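Local coordinates for protein lyase/mutase (Burkholderia cenocepacia, PDB 4LSB) that is a lyase/mutase-type enzyme with a TIM-barrel fold that binds a magnesium ion, at residues E20-L25 / P158-A163; E52-T57 / G88-S93; D139-R144 / V183-A188; D177-L182 / A205-A210. All blocks are in the same frame, centred on the assembly; numbering follows the deposited sequence.

How the contacts relate
From the N terminus, helix 14-25 opens contact 1, which closes only at 158-163, 133 residues beyond the end of 20-25. Contact 2 opens and closes within that span; F22 joins the two contacts by packing on A53, P91 and S93. Contact 3 opens at 139-144, before contact 1 has closed, and ends at 183-188, so these two cross. Contact 4 starts at 177-182, inside the span of contact 3, and ends at 205-210, crossing contact 3 while following contact 1 in series. Contact 1 lays helix 14-25 on strand 160-164; contact 2 pairs two neighbouring barrel strands; contacts 3 and 4 join three successive outer helices through helix 175-187.

Contact 1. Residues E20-L25 / P158-A163; sequences EAFRAL and PFTLTA
F22 brings the CD2-CE2 side of its ring obliquely against T160, with T160 OG1 3.6 Å from CD2 of F22. T160 CB packs equally near the next ring atom, 3.7 Å from F22 CE2. The first torsion sets CG of F22 anti to the backbone N (chi1 -170°), on a residue whose CB already points toward the strand. T160 holds OG1 beside its own backbone N (chi1 -62°) and CG2 anti to it; OG1 also comes to 4.1 Å from CA of R23. At the P158 end of the contact the proline ring meets a charged pair: CG of P158 lies 3.9 Å from OE1 of E20, and CB of P158 4.3 Å from CD of R23. The E20 chain bends at chi2, and R23 grips OE2 side-on through NE and NH2; R23 NH2 lies 2.8 Å from E20 OE2, on its syn lone pair. Helix 14-25 meets strand 160-164 of the TIM barrel at its first residue, T160, and F22 also packs on I34, A53 and P91. No hydrogen bond spans the two segments: van der Waals packing holds them, and the E20-R23 pairing probably offsets charge beside the apolar proline ring.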
loop_
_atom_site.group_PDB
_atom_site.type_symbol
_atom_site.label_atom_id
_atom_site.label_comp_id
_atom_site.label_asym_id
_atom_site.label_seq_id
_atom_site.Cartn_x
_atom_site.Cartn_y
_atom_site.Cartn_z
ATOM N N GLU B 20 -18.507 6.184 -20.830
ATOM C CA GLU B 20 -18.464 7.160 -21.903
ATOM C C GLU B 20 -17.332 8.140 -21.744
ATOM O O GLU B 20 -16.684 8.501 -22.743
ATOM C CB GLU B 20 -19.778 7.953 -22.004
ATOM C CG GLU B 20 -19.755 8.968 -23.152
ATOM C CD GLU B 20 -19.440 8.385 -24.542
ATOM O OE1 GLU B 20 -19.883 7.256 -24.881
ATOM O OE2 GLU B 20 -18.722 9.079 -25.314
ATOM N N ALA B 21 -17.122 8.619 -20.537
ATOM C CA ALA B 21 -15.993 9.507 -20.292
ATOM C C ALA B 21 -14.657 8.820 -20.684
ATOM O O ALA B 21 -13.752 9.416 -21.307
ATOM C CB ALA B 21 -15.995 9.958 -18.844
ATOM N N PHE B 22 -14.544 7.540 -20.348
ATOM C CA PHE B 22 -13.319 6.790 -20.620
ATOM C C PHE B 22 -13.105 6.630 -22.118
ATOM O O PHE B 22 -11.995 6.847 -22.607
ATOM C CB PHE B 22 -13.351 5.437 -19.954
ATOM C CG PHE B 22 -12.031 4.726 -19.998
ATOM C CD1 PHE B 22 -10.880 5.335 -19.508
ATOM C CD2 PHE B 22 -11.933 3.472 -20.510
ATOM C CE1 PHE B 22 -9.647 4.659 -19.526
ATOM C CE2 PHE B 22 -10.713 2.793 -20.524
ATOM C CZ PHE B 22 -9.580 3.397 -20.036
ATOM N N ARG B 23 -14.154 6.239 -22.850
ATOM C CA ARG B 23 -14.036 6.063 -24.294
ATOM C C ARG B 23 -13.612 7.409 -24.947
ATOM O O ARG B 23 -12.747 7.414 -25.810
ATOM C CB ARG B 23 -15.364 5.550 -24.908
ATOM C CG ARG B 23 -15.307 5.255 -26.416
ATOM C CD ARG B 23 -16.687 5.406 -27.111
ATOM N NE ARG B 23 -17.142 6.806 -27.039
ATOM C CZ ARG B 23 -16.765 7.804 -27.862
ATOM N NH1 ARG B 23 -15.946 7.595 -28.899
ATOM N NH2 ARG B 23 -17.222 9.034 -27.649
ATOM N N ALA B 24 -14.224 8.509 -24.492
ATOM C CA ALA B 24 -13.946 9.863 -24.981
ATOM C C ALA B 24 -12.496 10.322 -24.768
ATOM O O ALA B 24 -11.978 11.092 -25.590
ATOM C CB ALA B 24 -14.898 10.868 -24.354
ATOM N N LEU B 25 -11.864 9.890 -23.672
ATOM C CA LEU B 25 -10.432 10.187 -23.441
ATOM C C LEU B 25 -9.626 9.714 -24.590
ATOM O O LEU B 25 -8.628 10.353 -24.915
ATOM C CB LEU B 25 -9.854 9.531 -22.165
ATOM C CG LEU B 25 -10.440 10.039 -20.886
ATOM C CD1 LEU B 25 -10.050 9.276 -19.649
ATOM C CD2 LEU B 25 -10.099 11.530 -20.762
ATOM N N PRO B 158 -20.268 1.412 -23.258
ATOM C CA PRO B 158 -19.110 1.076 -24.051
ATOM C C PRO B 158 -17.949 0.581 -23.167
ATOM O O PRO B 158 -17.454 1.303 -22.296
ATOM C CB PRO B 158 -18.734 2.392 -24.743
ATOM C CG PRO B 158 -19.523 3.464 -24.090
ATOM C CD PRO B 158 -20.645 2.832 -23.319
ATOM N N PHE B 159 -17.530 -0.640 -23.380
ATOM C CA PHE B 159 -16.421 -1.218 -22.607
ATOM C C PHE B 159 -15.184 -1.122 -23.482
ATOM O O PHE B 159 -15.212 -1.558 -24.652
ATOM C CB PHE B 159 -16.720 -2.658 -22.215
ATOM C CG PHE B 159 -15.634 -3.323 -21.378
ATOM C CD1 PHE B 159 -14.507 -3.871 -21.970
ATOM C CD2 PHE B 159 -15.778 -3.422 -20.007
ATOM C CE1 PHE B 159 -13.550 -4.475 -21.205
ATOM C CE2 PHE B 159 -14.819 -4.008 -19.244
ATOM C CZ PHE B 159 -13.690 -4.541 -19.847
ATOM N N THR B 160 -14.144 -0.479 -22.966
ATOM C CA THR B 160 -12.928 -0.245 -23.741
ATOM C C THR B 160 -11.958 -1.385 -23.532
ATOM O O THR B 160 -11.337 -1.499 -22.459
ATOM C CB THR B 160 -12.246 1.071 -23.375
ATOM O OG1 THR B 160 -13.139 2.135 -23.683
ATOM C CG2 THR B 160 -10.948 1.232 -24.157
ATOM N N LEU B 161 -11.915 -2.279 -24.542
ATOM C CA LEU B 161 -11.067 -3.457 -24.527
ATOM C C LEU B 161 -9.663 -3.177 -25.058
ATOM O O LEU B 161 -9.490 -2.780 -26.196
ATOM C CB LEU B 161 -11.651 -4.659 -25.269
ATOM C CG LEU B 161 -10.764 -5.921 -25.251
ATOM C CD1 LEU B 161 -10.751 -6.640 -23.919
ATOM C CD2 LEU B 161 -11.175 -6.923 -26.329
ATOM N N THR B 162 -8.678 -3.412 -24.194
ATOM C CA THR B 162 -7.268 -3.340 -24.590
ATOM C C THR B 162 -6.774 -4.764 -24.869
ATOM O O THR B 162 -6.849 -5.627 -24.004
ATOM C CB THR B 162 -6.410 -2.663 -23.512
ATOM O OG1 THR B 162 -6.873 -1.347 -23.251
ATOM C CG2 THR B 162 -4.964 -2.570 -23.964
ATOM N N ALA B 163 -6.269 -5.001 -26.084
ATOM C CA ALA B 163 -5.672 -6.251 -26.436
ATOM C C ALA B 163 -4.152 -6.088 -26.331
ATOM O O ALA B 163 -3.584 -5.132 -26.892
ATOM C CB ALA B 163 -6.061 -6.640 -27.861
#

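Contact 2. Residues E52-T57 / G88-S93; sequences EALATT and GGLPVS
L54 packs against L90, the two side chains crossing at about a right angle. Its CB only carries the branch; CG, anti to the carbonyl carbon (chi1 -53°), is 3.9 Å from CD1 of L90. At the tip CD2 meets that same methyl, L90 CD1, while CD1 reaches 4.1 Å to CA of G88, the last residue of helix 74-88. A43 and L46 of helix 40-48 also pack on L54. In the backbone, L54 with V92 and A55 with S93 form parallel bridges between neighbouring strands of the TIM barrel; the chain between them, through helices 58-64 and 74-88, makes a beta-alpha-beta crossover. The ladder runs from L54 N to P91 O (2.9 Å), from S93 N to L54 O (2.9 Å) and from T56 N to S93 O (3.1 Å). Before it, CD of the P91 ring sits 3.4 Å from O of E52, and the buried N of A53 has no partner in the model. A55 and S93 turn to the other face, where both touch I34. T56 rests CG2 4.0 Å from CG1 of V92, while its OG1 hydrogen-bonds D95 N; the T56 side chain is about 9 Å from the bound magnesium ion.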
loop_
_atom_site.group_PDB
_atom_site.type_symbol
_atom_site.label_atom_id
_atom_site.label_comp_id
_atom_site.label_asym_id
_atom_site.label_seq_id
_atom_site.Cartn_x
_atom_site.Cartn_y
_atom_site.Cartn_z
ATOM N N GLU B 52 -7.718 11.355 -14.883
ATOM C CA GLU B 52 -9.091 11.184 -15.393
ATOM C C GLU B 52 -9.545 9.726 -15.506
ATOM O O GLU B 52 -10.712 9.460 -15.810
ATOM C CB GLU B 52 -9.224 11.874 -16.738
ATOM C CG GLU B 52 -9.335 13.391 -16.597
ATOM C CD GLU B 52 -9.288 14.067 -17.947
ATOM O OE1 GLU B 52 -10.369 14.308 -18.507
ATOM O OE2 GLU B 52 -8.211 14.320 -18.479
ATOM N N ALA B 53 -8.630 8.815 -15.249
ATOM C CA ALA B 53 -8.917 7.389 -15.265
ATOM C C ALA B 53 -7.863 6.727 -14.464
ATOM O O ALA B 53 -6.799 7.315 -14.247
ATOM C CB ALA B 53 -8.861 6.899 -16.684
ATOM N N LEU B 54 -8.109 5.502 -14.058
ATOM C CA LEU B 54 -7.093 4.684 -13.344
ATOM C C LEU B 54 -7.021 3.305 -13.994
ATOM O O LEU B 54 -8.010 2.837 -14.552
ATOM C CB LEU B 54 -7.497 4.536 -11.843
ATOM C CG LEU B 54 -7.783 5.841 -11.110
ATOM C CD1 LEU B 54 -8.350 5.552 -9.735
ATOM C CD2 LEU B 54 -6.546 6.666 -10.977
ATOM N N ALA B 55 -5.859 2.645 -13.889
ATOM C CA ALA B 55 -5.699 1.292 -14.320
ATOM C C ALA B 55 -5.150 0.460 -13.173
ATOM O O ALA B 55 -4.207 0.851 -12.447
ATOM C CB ALA B 55 -4.767 1.212 -15.516
ATOM N N THR B 56 -5.674 -0.737 -13.022
ATOM C CA THR B 56 -5.139 -1.618 -11.988
ATOM C C THR B 56 -3.822 -2.175 -12.498
ATOM O O THR B 56 -3.479 -2.024 -13.698
ATOM C CB THR B 56 -6.114 -2.724 -11.616
ATOM O OG1 THR B 56 -6.312 -3.562 -12.719
ATOM C CG2 THR B 56 -7.456 -2.156 -11.157
ATOM N N THR B 57 -3.021 -2.691 -11.577
ATOM C CA THR B 57 -1.702 -3.241 -11.881
ATOM C C THR B 57 -1.609 -4.556 -11.117
ATOM O O THR B 57 -1.588 -4.581 -9.901
ATOM C CB THR B 57 -0.548 -2.282 -11.485
ATOM O OG1 THR B 57 0.692 -2.980 -11.445
ATOM C CG2 THR B 57 -0.788 -1.604 -10.143
ATOM N N GLY B 88 -11.698 5.417 -5.979
ATOM C CA GLY B 88 -11.253 6.436 -6.930
ATOM C C GLY B 88 -12.333 7.375 -7.445
ATOM O O GLY B 88 -12.060 8.530 -7.650
ATOM N N GLY B 89 -13.544 6.884 -7.653
ATOM C CA GLY B 89 -14.658 7.682 -8.300
ATOM C C GLY B 89 -14.389 7.991 -9.764
ATOM O O GLY B 89 -15.068 8.825 -10.375
ATOM N N LEU B 90 -13.431 7.274 -10.353
ATOM C CA LEU B 90 -13.042 7.451 -11.726
ATOM C C LEU B 90 -13.268 6.177 -12.544
ATOM O O LEU B 90 -13.230 5.076 -12.005
ATOM C CB LEU B 90 -11.517 7.776 -11.773
ATOM C CG LEU B 90 -11.081 9.139 -11.229
ATOM C CD1 LEU B 90 -9.525 9.290 -11.220
ATOM C CD2 LEU B 90 -11.785 10.227 -12.044
ATOM N N PRO B 91 -13.372 6.310 -13.872
ATOM C CA PRO B 91 -13.268 5.116 -14.707
ATOM C C PRO B 91 -12.020 4.263 -14.466
ATOM O O PRO B 91 -10.926 4.808 -14.312
ATOM C CB PRO B 91 -13.265 5.660 -16.146
ATOM C CG PRO B 91 -13.409 7.126 -16.011
ATOM C CD PRO B 91 -13.192 7.546 -14.623
ATOM N N VAL B 92 -12.215 2.956 -14.369
ATOM C CA VAL B 92 -11.144 1.995 -14.095
ATOM C C VAL B 92 -11.010 0.986 -15.228
ATOM O O VAL B 92 -11.959 0.290 -15.584
ATOM C CB VAL B 92 -11.388 1.225 -12.780
ATOM C CG1 VAL B 92 -10.363 0.125 -12.593
ATOM C CG2 VAL B 92 -11.357 2.164 -11.606
ATOM N N SER B 93 -9.824 0.924 -15.801
ATOM C CA SER B 93 -9.439 -0.111 -16.724
ATOM C C SER B 93 -8.708 -1.167 -15.959
ATOM O O SER B 93 -7.680 -0.896 -15.329
ATOM C CB SER B 93 -8.494 0.418 -17.804
ATOM O OG SER B 93 -8.454 -0.521 -18.870
#

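Contact 3. Residues D139-R144 / V183-A188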
loop_
_atom_site.group_PDB
_atom_site.type_symbol
_atom_site.label_atom_id
_atom_site.label_comp_id
_atom_site.label_asym_id
_atom_site.label_seq_id
_atom_site.Cartn_x
_atom_site.Cartn_y
_atom_site.Cartn_z
ATOM N N ASP B 139 -3.981 -17.783 -34.200
ATOM C CA ASP B 139 -5.390 -18.149 -34.322
ATOM C C ASP B 139 -6.086 -18.142 -33.019
ATOM O O ASP B 139 -7.171 -17.566 -32.865
ATOM C CB ASP B 139 -5.514 -19.590 -34.828
ATOM C CG ASP B 139 -5.471 -19.678 -36.304
ATOM O OD1 ASP B 139 -5.540 -18.609 -36.967
ATOM O OD2 ASP B 139 -5.393 -20.828 -36.798
ATOM N N ALA B 140 -5.504 -18.882 -32.090
ATOM C CA ALA B 140 -6.070 -18.998 -30.782
ATOM C C ALA B 140 -6.129 -17.633 -30.102
ATOM O O ALA B 140 -7.109 -17.346 -29.409
ATOM C CB ALA B 140 -5.284 -19.972 -29.940
ATOM N N SER B 141 -5.082 -16.823 -30.266
ATOM C CA SER B 141 -5.067 -15.478 -29.682
ATOM C C SER B 141 -6.209 -14.588 -30.154
ATOM O O SER B 141 -6.856 -13.924 -29.361
ATOM C CB SER B 141 -3.768 -14.756 -30.004
ATOM O OG SER B 141 -2.701 -15.322 -29.282
ATOM N N VAL B 142 -6.380 -14.521 -31.458
ATOM C CA VAL B 142 -7.468 -13.779 -32.080
ATOM C C VAL B 142 -8.824 -14.318 -31.660
ATOM O O VAL B 142 -9.725 -13.539 -31.386
ATOM C CB VAL B 142 -7.356 -13.841 -33.618
ATOM C CG1 VAL B 142 -8.524 -13.150 -34.269
ATOM C CG2 VAL B 142 -6.066 -13.176 -34.097
ATOM N N GLU B 143 -9.010 -15.644 -31.629
ATOM C CA GLU B 143 -10.308 -16.184 -31.168
ATOM C C GLU B 143 -10.626 -15.735 -29.748
ATOM O O GLU B 143 -11.795 -15.395 -29.400
ATOM C CB GLU B 143 -10.301 -17.708 -31.174
ATOM C CG GLU B 143 -11.232 -18.346 -32.164
ATOM C CD GLU B 143 -11.374 -19.852 -31.901
ATOM O OE1 GLU B 143 -12.524 -20.355 -31.974
ATOM O OE2 GLU B 143 -10.344 -20.513 -31.595
ATOM N N ARG B 144 -9.576 -15.753 -28.927
ATOM C CA ARG B 144 -9.664 -15.228 -27.557
ATOM C C ARG B 144 -10.130 -13.766 -27.522
ATOM O O ARG B 144 -11.062 -13.421 -26.797
ATOM C CB ARG B 144 -8.331 -15.374 -26.817
ATOM C CG ARG B 144 -8.024 -16.798 -26.351
ATOM C CD ARG B 144 -6.538 -16.950 -26.095
ATOM N NE ARG B 144 -6.029 -15.899 -25.207
ATOM C CZ ARG B 144 -6.132 -15.918 -23.885
ATOM N NH1 ARG B 144 -6.721 -16.949 -23.241
ATOM N NH2 ARG B 144 -5.619 -14.937 -23.188
ATOM N N VAL B 183 -2.599 -5.698 -35.063
ATOM C CA VAL B 183 -3.521 -5.425 -36.163
ATOM C C VAL B 183 -4.660 -6.491 -36.218
ATOM O O VAL B 183 -5.818 -6.189 -36.475
ATOM C CB VAL B 183 -2.741 -5.418 -37.501
ATOM C CG1 VAL B 183 -3.701 -5.474 -38.681
ATOM C CG2 VAL B 183 -1.855 -4.194 -37.572
ATOM N N ALA B 184 -4.311 -7.724 -35.931
ATOM C CA ALA B 184 -5.303 -8.797 -35.968
ATOM C C ALA B 184 -6.307 -8.656 -34.803
ATOM O O ALA B 184 -7.502 -8.931 -34.964
ATOM C CB ALA B 184 -4.630 -10.139 -35.924
ATOM N N TYR B 185 -5.796 -8.252 -33.655
ATOM C CA TYR B 185 -6.625 -7.967 -32.494
ATOM C C TYR B 185 -7.552 -6.757 -32.755
ATOM O O TYR B 185 -8.716 -6.795 -32.393
ATOM C CB TYR B 185 -5.747 -7.744 -31.248
ATOM C CG TYR B 185 -4.757 -8.857 -30.890
ATOM C CD1 TYR B 185 -4.886 -10.161 -31.421
ATOM C CD2 TYR B 185 -3.701 -8.627 -30.010
ATOM C CE1 TYR B 185 -3.984 -11.185 -31.091
ATOM C CE2 TYR B 185 -2.825 -9.639 -29.663
ATOM C CZ TYR B 185 -2.973 -10.933 -30.208
ATOM O OH TYR B 185 -2.073 -11.933 -29.911
ATOM N N ARG B 186 -7.037 -5.716 -33.400
ATOM C CA ARG B 186 -7.830 -4.556 -33.799
ATOM C C ARG B 186 -8.938 -5.039 -34.750
ATOM O O ARG B 186 -10.102 -4.665 -34.614
ATOM C CB ARG B 186 -6.945 -3.518 -34.499
ATOM C CG ARG B 186 -7.664 -2.257 -34.916
ATOM C CD ARG B 186 -6.972 -1.616 -36.086
ATOM N NE ARG B 186 -7.179 -2.354 -37.340
ATOM C CZ ARG B 186 -6.328 -2.342 -38.361
ATOM N NH1 ARG B 186 -5.205 -1.661 -38.285
ATOM N NH2 ARG B 186 -6.604 -3.012 -39.481
ATOM N N ASP B 187 -8.574 -5.892 -35.712
ATOM C CA ASP B 187 -9.575 -6.338 -36.674
ATOM C C ASP B 187 -10.623 -7.232 -36.030
ATOM O O ASP B 187 -11.764 -7.244 -36.456
ATOM C CB ASP B 187 -8.928 -7.045 -37.854
ATOM C CG ASP B 187 -8.175 -6.098 -38.732
ATOM O OD1 ASP B 187 -8.319 -4.867 -38.565
ATOM O OD2 ASP B 187 -7.395 -6.605 -39.574
ATOM N N ALA B 188 -10.239 -7.933 -34.973
ATOM C CA ALA B 188 -11.211 -8.662 -34.193
ATOM C C ALA B 188 -12.148 -7.804 -33.318
ATOM O O ALA B 188 -13.104 -8.346 -32.789
ATOM C CB ALA B 188 -10.521 -9.724 -33.373
#
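S141 and V142 are the residues of 139-144 that touch 183-188, meeting A184, Y185 and A188. The contact joins helices 138-153 and 175-187, consecutive outer helices of the TIM barrel with strand 160-164 between them; the short segments cross at -35° with axes 9.3 Å apart. No hydrogen bond runs from one segment to the other. S141 comes first. Its CB presses on the phenol end of Y185, 3.3 Å from OH, at an oblique angle to the ring. S141 OG is only slightly farther, 3.5 Å from Y185 OH, but the hydroxyls find their polar partners outside this pair: S141 OG bonds A137 O, and Y185 OH bonds both D126 OD2 and R181 NH1. Two bonds therefore grip the phenol oxygen and fix where the ring ends. Y185 starts with CG anti to its carbonyl carbon, beside its backbone N, and its CE1 approaches the backbone N of V142 to 4.1 Å. On the barrel side Y185 also packs on L193 of strand 192-194 and on A163 of strand 160-164. V142 follows and splits its two methyls between neighbouring turns of the facing helix. CG1, anti to the backbone N (chi1 176°), meets CB of A188 at 4.1 Å. CG2 of V142 touches CE1 of Y185 loosely, at 4.2 Å, and settles more closely on A184, with V142 CG2 3.8 Å from A184 CB.

Contact 4. Residues D177-L182 / A205-A210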
loop_
_atom_site.group_PDB
_atom_site.type_symbol
_atom_site.label_atom_id
_atom_site.label_comp_id
_atom_site.label_asym_id
_atom_site.label_seq_id
_atom_site.Cartn_x
_atom_site.Cartn_y
_atom_site.Cartn_z
ATOM N N ASP B 177 6.020 -9.358 -36.067
ATOM C CA ASP B 177 4.995 -10.275 -35.521
ATOM C C ASP B 177 4.094 -9.520 -34.543
ATOM O O ASP B 177 2.876 -9.705 -34.502
ATOM C CB ASP B 177 5.589 -11.467 -34.763
ATOM C CG ASP B 177 4.506 -12.550 -34.425
ATOM O OD1 ASP B 177 3.966 -13.120 -35.376
ATOM O OD2 ASP B 177 4.195 -12.836 -33.229
ATOM N N THR B 178 4.728 -8.683 -33.744
ATOM C CA THR B 178 4.024 -7.937 -32.725
ATOM C C THR B 178 2.990 -7.020 -33.388
ATOM O O THR B 178 1.839 -7.007 -32.975
ATOM C CB THR B 178 5.011 -7.207 -31.839
ATOM O OG1 THR B 178 5.897 -8.150 -31.212
ATOM C CG2 THR B 178 4.264 -6.421 -30.743
ATOM N N ILE B 179 3.389 -6.250 -34.405
ATOM C CA ILE B 179 2.425 -5.407 -35.150
ATOM C C ILE B 179 1.334 -6.229 -35.773
ATOM O O ILE B 179 0.173 -5.841 -35.736
ATOM C CB ILE B 179 3.129 -4.472 -36.169
ATOM C CG1 ILE B 179 3.746 -3.280 -35.433
ATOM C CG2 ILE B 179 2.221 -3.943 -37.252
ATOM C CD1 ILE B 179 4.856 -2.613 -36.231
ATOM N N ALA B 180 1.677 -7.380 -36.331
ATOM C CA ALA B 180 0.678 -8.175 -37.036
ATOM C C ALA B 180 -0.365 -8.651 -36.058
ATOM O O ALA B 180 -1.540 -8.637 -36.342
ATOM C CB ALA B 180 1.312 -9.343 -37.754
ATOM N N ARG B 181 0.064 -9.114 -34.898
ATOM C CA ARG B 181 -0.887 -9.523 -33.829
ATOM C C ARG B 181 -1.817 -8.367 -33.441
ATOM O O ARG B 181 -3.062 -8.515 -33.347
ATOM C CB ARG B 181 -0.099 -10.002 -32.623
ATOM C CG ARG B 181 0.493 -11.409 -32.817
ATOM C CD ARG B 181 1.323 -11.838 -31.610
ATOM N NE ARG B 181 1.743 -13.234 -31.784
ATOM C CZ ARG B 181 1.002 -14.306 -31.513
ATOM N NH1 ARG B 181 -0.217 -14.191 -30.999
ATOM N NH2 ARG B 181 1.497 -15.516 -31.734
ATOM N N LEU B 182 -1.230 -7.192 -33.225
ATOM C CA LEU B 182 -2.023 -6.049 -32.769
ATOM C C LEU B 182 -3.022 -5.674 -33.808
ATOM O O LEU B 182 -4.144 -5.335 -33.493
ATOM C CB LEU B 182 -1.197 -4.813 -32.412
ATOM C CG LEU B 182 -0.274 -4.949 -31.218
ATOM C CD1 LEU B 182 0.475 -3.635 -31.014
ATOM C CD2 LEU B 182 -1.038 -5.297 -29.959
ATOM N N ALA B 205 6.450 4.558 -33.169
ATOM C CA ALA B 205 5.779 5.265 -34.260
ATOM C C ALA B 205 5.289 4.326 -35.362
ATOM O O ALA B 205 4.278 4.558 -35.988
ATOM C CB ALA B 205 6.680 6.311 -34.838
ATOM N N ALA B 206 6.038 3.269 -35.620
ATOM C CA ALA B 206 5.639 2.248 -36.600
ATOM C C ALA B 206 4.423 1.462 -36.131
ATOM O O ALA B 206 3.594 1.076 -36.934
ATOM C CB ALA B 206 6.778 1.290 -36.851
ATOM N N VAL B 207 4.400 1.138 -34.858
ATOM C CA VAL B 207 3.181 0.536 -34.248
ATOM C C VAL B 207 1.948 1.435 -34.425
ATOM O O VAL B 207 0.936 0.967 -34.909
ATOM C CB VAL B 207 3.351 0.215 -32.747
ATOM C CG1 VAL B 207 2.074 -0.364 -32.195
ATOM C CG2 VAL B 207 4.424 -0.831 -32.604
ATOM N N THR B 208 2.044 2.698 -34.049
ATOM C CA THR B 208 0.851 3.551 -34.080
ATOM C C THR B 208 0.396 3.782 -35.529
ATOM O O THR B 208 -0.814 3.842 -35.821
ATOM C CB THR B 208 1.110 4.902 -33.379
ATOM O OG1 THR B 208 2.100 5.661 -34.096
ATOM C CG2 THR B 208 1.649 4.701 -31.951
ATOM N N ARG B 209 1.354 3.968 -36.440
ATOM C CA ARG B 209 0.978 4.139 -37.854
ATOM C C ARG B 209 0.248 2.916 -38.437
ATOM O O ARG B 209 -0.788 3.051 -39.126
ATOM C CB ARG B 209 2.214 4.470 -38.721
ATOM C CG ARG B 209 1.876 5.214 -40.022
ATOM C CD ARG B 209 3.158 5.513 -40.844
ATOM N NE ARG B 209 3.686 4.219 -41.234
ATOM C CZ ARG B 209 3.287 3.528 -42.300
ATOM N NH1 ARG B 209 2.424 4.049 -43.183
ATOM N NH2 ARG B 209 3.794 2.330 -42.518
ATOM N N ALA B 210 0.803 1.742 -38.204
ATOM C CA ALA B 210 0.198 0.496 -38.696
ATOM C C ALA B 210 -1.139 0.156 -38.025
ATOM O O ALA B 210 -2.008 -0.390 -38.653
ATOM C CB ALA B 210 1.137 -0.682 -38.485
#
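I179 lies across the turn formed by A206, V207 and A210, using each of its outer carbons on a different partner. CG2 meets CB of A210 at 3.7 Å. CG1 packs 3.8 Å from CG2 of V207, and CD1 extends past it to within 4.0 Å of the carbonyl O of A206, with CB of that alanine only slightly farther. The first torsion sets CG1 anti to the carbonyl carbon (chi1 -78°) and leaves CG2 anti to the backbone N; an extended chi2 carries CD1 onward. V207 in turn lies against two residues of the facing helix: CG2 serves I179, while CG1 meets CD1 of L182 at 3.8 Å. Both pairs meet obliquely, and no hydrogen bond links the segments. The helices are 175-187 and 201-211, successive outer helices of the TIM barrel, joined through strand 192-194. Their short segments run in the same general direction, inclined at 29° (signed crossing -29°), with axes 10.1 Å apart. On a flank away from V207, D177 and R181 are bridged within helix 175-187: R181 NE donates to D177 OD2 at 2.9 Å, the oxygen being met on its syn side but out of the carboxylate plane. The same OD2 accepts from N167 ND2, and R181 NH2 goes on to Y136 O. T178, beside I179, is held by its OG1 to D174 O and N167 ND2. On the second helix, T208 ties OG1 to L234 O.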